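Local coordinates for protein putative ribose operon repressor (Burkholderia thailandensis, PDB 3EGC) that probably acts as a LacI-family transcriptional repressor, binding DNA at regulatory sites, possibly those of a ribose operon, at residues F22-E33 with Q239-R250. Numbering follows the deposited sequence.
Sequences FFAEVASGVESE and QPTRRIGQEAMR
Glu25 OE1 is approached by two groups of the helix across the contact. Thr241 OG1 donates a hydrogen bond to it, modelled at 2.4 Å, a doubtful length at 2.35 Å resolution. The Arg242 guanidinium lies stacked on the carboxylate, their planes 24° apart. Because Arg242 NH2 is 4.0 Å from OE1 and the oxygen sits over the guanidinium face, this long salt bridge rests on charge alone; the stronger partner of Arg242 is Glu19 of the second subunit, in a salt bridge with NH1. Thr241 holds OG1 between its backbone N and carbonyl carbon (chi1 53°), which turns CG2 to Phe22 CD1, 3.6 Å away.

Farther along, the helices touch backbone to backbone. The axes of 22-33 and 241-250 approach to 6.3 Å and cross at -42°. Gly29 C lies 3.6 Å from Gly245 C, two glycines meeting with no side chain between the backbones. The closeness permits CA-H...O contacts in both directions: Gly245 CA lies 3.3 Å from Val26 O, and Gly29 CA 3.4 Å from Arg242 O.

Glu33 lays its CG beside Met249 CB, and a bend in its chain turns the carboxylate toward Arg250, whose NE gives OE1 a weak hydrogen bond (3.4 Å) within a salt bridge; OE2 pairs with Lys37. Arg250 also bridges to Glu247.

This glycine-mediated crossing joins helices 21-36 and 241-257 in the sugar-binding-type domain of the LacI family. Val30 and Met249 rest on strand 67-70, Ile244 on strands 103-107 and 264-272, while Ala24 and Ser28 meet the second subunit.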
# COMPACT_ATOMS: atom_id res chain seq x y z
N PHE A 22 -0.97 5.20 -1.38
CA PHE A 22 -0.53 6.56 -1.46
C PHE A 22 0.26 6.97 -0.20
O PHE A 22 1.39 7.42 -0.28
CB PHE A 22 -1.71 7.50 -1.71
CG PHE A 22 -1.33 8.96 -1.72
CD1 PHE A 22 -0.90 9.59 -2.86
CD2 PHE A 22 -1.39 9.70 -0.53
CE1 PHE A 22 -0.53 10.97 -2.81
CE2 PHE A 22 -1.06 11.02 -0.48
CZ PHE A 22 -0.64 11.66 -1.61
N PHE A 23 -0.40 6.83 0.95
CA PHE A 23 0.12 7.18 2.26
C PHE A 23 1.30 6.32 2.75
O PHE A 23 2.15 6.79 3.45
CB PHE A 23 -1.05 7.18 3.30
CG PHE A 23 -2.09 8.23 3.02
CD1 PHE A 23 -1.79 9.60 3.12
CD2 PHE A 23 -3.37 7.85 2.62
CE1 PHE A 23 -2.73 10.56 2.79
CE2 PHE A 23 -4.35 8.81 2.32
CZ PHE A 23 -4.03 10.18 2.39
N ALA A 24 1.30 5.04 2.43
CA ALA A 24 2.42 4.16 2.65
C ALA A 24 3.71 4.63 1.92
O ALA A 24 4.83 4.52 2.46
CB ALA A 24 2.08 2.67 2.20
N GLU A 25 3.55 5.04 0.68
CA GLU A 25 4.70 5.57 -0.07
C GLU A 25 5.14 6.98 0.45
O GLU A 25 6.32 7.29 0.42
CB GLU A 25 4.38 5.65 -1.56
CG GLU A 25 4.19 4.31 -2.30
CD GLU A 25 3.77 4.54 -3.77
OE1 GLU A 25 3.65 5.69 -4.26
OE2 GLU A 25 3.62 3.57 -4.51
N VAL A 26 4.20 7.81 0.92
CA VAL A 26 4.58 9.10 1.57
C VAL A 26 5.35 8.84 2.89
O VAL A 26 6.35 9.50 3.19
CB VAL A 26 3.33 9.97 1.93
CG1 VAL A 26 3.73 11.11 2.88
CG2 VAL A 26 2.61 10.54 0.60
N ALA A 27 4.86 7.85 3.66
CA ALA A 27 5.47 7.47 4.91
C ALA A 27 6.92 6.98 4.68
O ALA A 27 7.83 7.31 5.49
CB ALA A 27 4.65 6.34 5.58
N SER A 28 7.09 6.17 3.63
CA SER A 28 8.41 5.68 3.17
C SER A 28 9.38 6.87 2.92
O SER A 28 10.46 6.90 3.45
CB SER A 28 8.22 4.87 1.87
OG SER A 28 9.44 4.51 1.39
N GLY A 29 8.94 7.87 2.16
CA GLY A 29 9.75 9.09 1.92
C GLY A 29 10.10 9.86 3.19
O GLY A 29 11.27 10.36 3.37
N VAL A 30 9.09 9.99 4.08
CA VAL A 30 9.30 10.63 5.37
C VAL A 30 10.37 9.86 6.25
O VAL A 30 11.29 10.46 6.80
CB VAL A 30 8.01 10.63 6.20
CG1 VAL A 30 8.34 10.98 7.62
CG2 VAL A 30 6.96 11.51 5.62
N GLU A 31 10.22 8.54 6.33
CA GLU A 31 11.09 7.72 7.14
C GLU A 31 12.52 7.70 6.63
O GLU A 31 13.46 7.70 7.38
CB GLU A 31 10.55 6.27 7.22
CG GLU A 31 11.24 5.41 8.26
CD GLU A 31 12.44 4.67 7.70
OE1 GLU A 31 13.20 4.21 8.53
OE2 GLU A 31 12.63 4.56 6.47
N SER A 32 12.68 7.70 5.31
CA SER A 32 13.98 7.69 4.69
C SER A 32 14.70 9.03 4.92
O SER A 32 15.90 9.09 5.24
CB SER A 32 13.74 7.46 3.20
OG SER A 32 14.93 7.19 2.52
N GLU A 33 13.99 10.13 4.82
CA GLU A 33 14.58 11.41 5.08
C GLU A 33 14.89 11.58 6.59
O GLU A 33 15.93 12.07 6.91
CB GLU A 33 13.67 12.53 4.59
CG GLU A 33 14.29 13.96 4.79
CD GLU A 33 15.56 14.18 3.88
OE1 GLU A 33 15.59 13.73 2.73
OE2 GLU A 33 16.54 14.81 4.32
N GLN A 239 1.60 10.76 -9.04
CA GLN A 239 1.97 11.70 -7.99
C GLN A 239 3.36 11.34 -7.49
O GLN A 239 3.65 10.14 -7.41
CB GLN A 239 0.95 11.67 -6.86
CG GLN A 239 -0.37 12.21 -7.27
CD GLN A 239 -1.27 12.48 -6.05
OE1 GLN A 239 -1.19 13.55 -5.43
NE2 GLN A 239 -2.10 11.49 -5.69
N PRO A 240 4.20 12.35 -7.13
CA PRO A 240 5.53 12.09 -6.56
C PRO A 240 5.44 11.72 -5.05
O PRO A 240 5.96 12.42 -4.17
CB PRO A 240 6.25 13.43 -6.76
CG PRO A 240 5.14 14.45 -6.58
CD PRO A 240 3.85 13.77 -7.06
N THR A 241 4.82 10.60 -4.76
CA THR A 241 4.51 10.24 -3.35
C THR A 241 5.67 10.22 -2.41
O THR A 241 5.61 10.79 -1.34
CB THR A 241 3.85 8.85 -3.26
OG1 THR A 241 4.67 7.86 -3.95
CG2 THR A 241 2.52 8.87 -3.89
N ARG A 242 6.74 9.56 -2.82
CA ARG A 242 7.95 9.55 -2.01
C ARG A 242 8.56 10.92 -1.76
O ARG A 242 8.95 11.23 -0.64
CB ARG A 242 8.99 8.57 -2.63
CG ARG A 242 8.78 7.14 -2.09
CD ARG A 242 9.36 6.06 -3.07
NE ARG A 242 8.58 6.00 -4.31
CZ ARG A 242 7.92 4.93 -4.76
NH1 ARG A 242 7.96 3.77 -4.11
NH2 ARG A 242 7.23 5.03 -5.91
N ARG A 243 8.66 11.73 -2.80
CA ARG A 243 9.16 13.09 -2.72
C ARG A 243 8.28 13.96 -1.84
O ARG A 243 8.76 14.82 -1.18
CB ARG A 243 9.30 13.70 -4.13
CG ARG A 243 9.96 15.09 -4.19
CD ARG A 243 11.46 14.98 -4.10
NE ARG A 243 12.08 16.29 -3.93
CZ ARG A 243 12.72 16.96 -4.90
NH1 ARG A 243 12.84 16.43 -6.12
NH2 ARG A 243 13.25 18.15 -4.63
N ILE A 244 6.98 13.74 -1.85
CA ILE A 244 6.10 14.45 -0.93
C ILE A 244 6.50 14.17 0.52
O ILE A 244 6.67 15.10 1.32
CB ILE A 244 4.58 14.06 -1.17
CG1 ILE A 244 4.14 14.55 -2.56
CG2 ILE A 244 3.71 14.60 -0.03
CD1 ILE A 244 2.73 14.01 -3.06
N GLY A 245 6.67 12.90 0.86
CA GLY A 245 7.17 12.55 2.22
C GLY A 245 8.56 13.10 2.58
O GLY A 245 8.77 13.64 3.68
N GLN A 246 9.53 12.92 1.68
CA GLN A 246 10.92 13.45 1.86
C GLN A 246 10.99 14.98 2.12
O GLN A 246 11.63 15.42 3.10
CB GLN A 246 11.78 13.05 0.64
CG GLN A 246 13.16 13.67 0.56
CD GLN A 246 13.94 13.28 -0.74
OE1 GLN A 246 13.75 13.86 -1.79
NE2 GLN A 246 14.81 12.27 -0.65
N GLU A 247 10.29 15.75 1.28
CA GLU A 247 10.24 17.18 1.37
C GLU A 247 9.46 17.66 2.62
O GLU A 247 9.80 18.67 3.19
CB GLU A 247 9.54 17.79 0.11
CG GLU A 247 10.29 17.63 -1.19
CD GLU A 247 11.62 18.37 -1.23
OE1 GLU A 247 11.76 19.37 -0.50
OE2 GLU A 247 12.52 17.94 -1.99
N ALA A 248 8.40 16.96 3.00
CA ALA A 248 7.64 17.33 4.18
C ALA A 248 8.51 17.18 5.41
O ALA A 248 8.53 18.06 6.28
CB ALA A 248 6.32 16.50 4.30
N MET A 249 9.22 16.06 5.47
CA MET A 249 10.27 15.86 6.48
C MET A 249 11.40 16.90 6.38
O MET A 249 11.88 17.29 7.40
CB MET A 249 10.87 14.45 6.46
CG MET A 249 11.61 14.07 7.79
SD MET A 249 10.66 14.19 9.40
CE MET A 249 9.60 12.85 9.22
N ARG A 250 11.83 17.27 5.18
CA ARG A 250 12.92 18.27 5.02
C ARG A 250 12.49 19.64 5.58
O ARG A 250 13.19 20.21 6.40
CB ARG A 250 13.36 18.43 3.56
CG ARG A 250 14.49 17.47 3.08
CD ARG A 250 14.86 17.70 1.57
NE ARG A 250 15.72 16.64 1.01
CZ ARG A 250 15.99 16.50 -0.29
NH1 ARG A 250 15.47 17.33 -1.17
NH2 ARG A 250 16.75 15.51 -0.73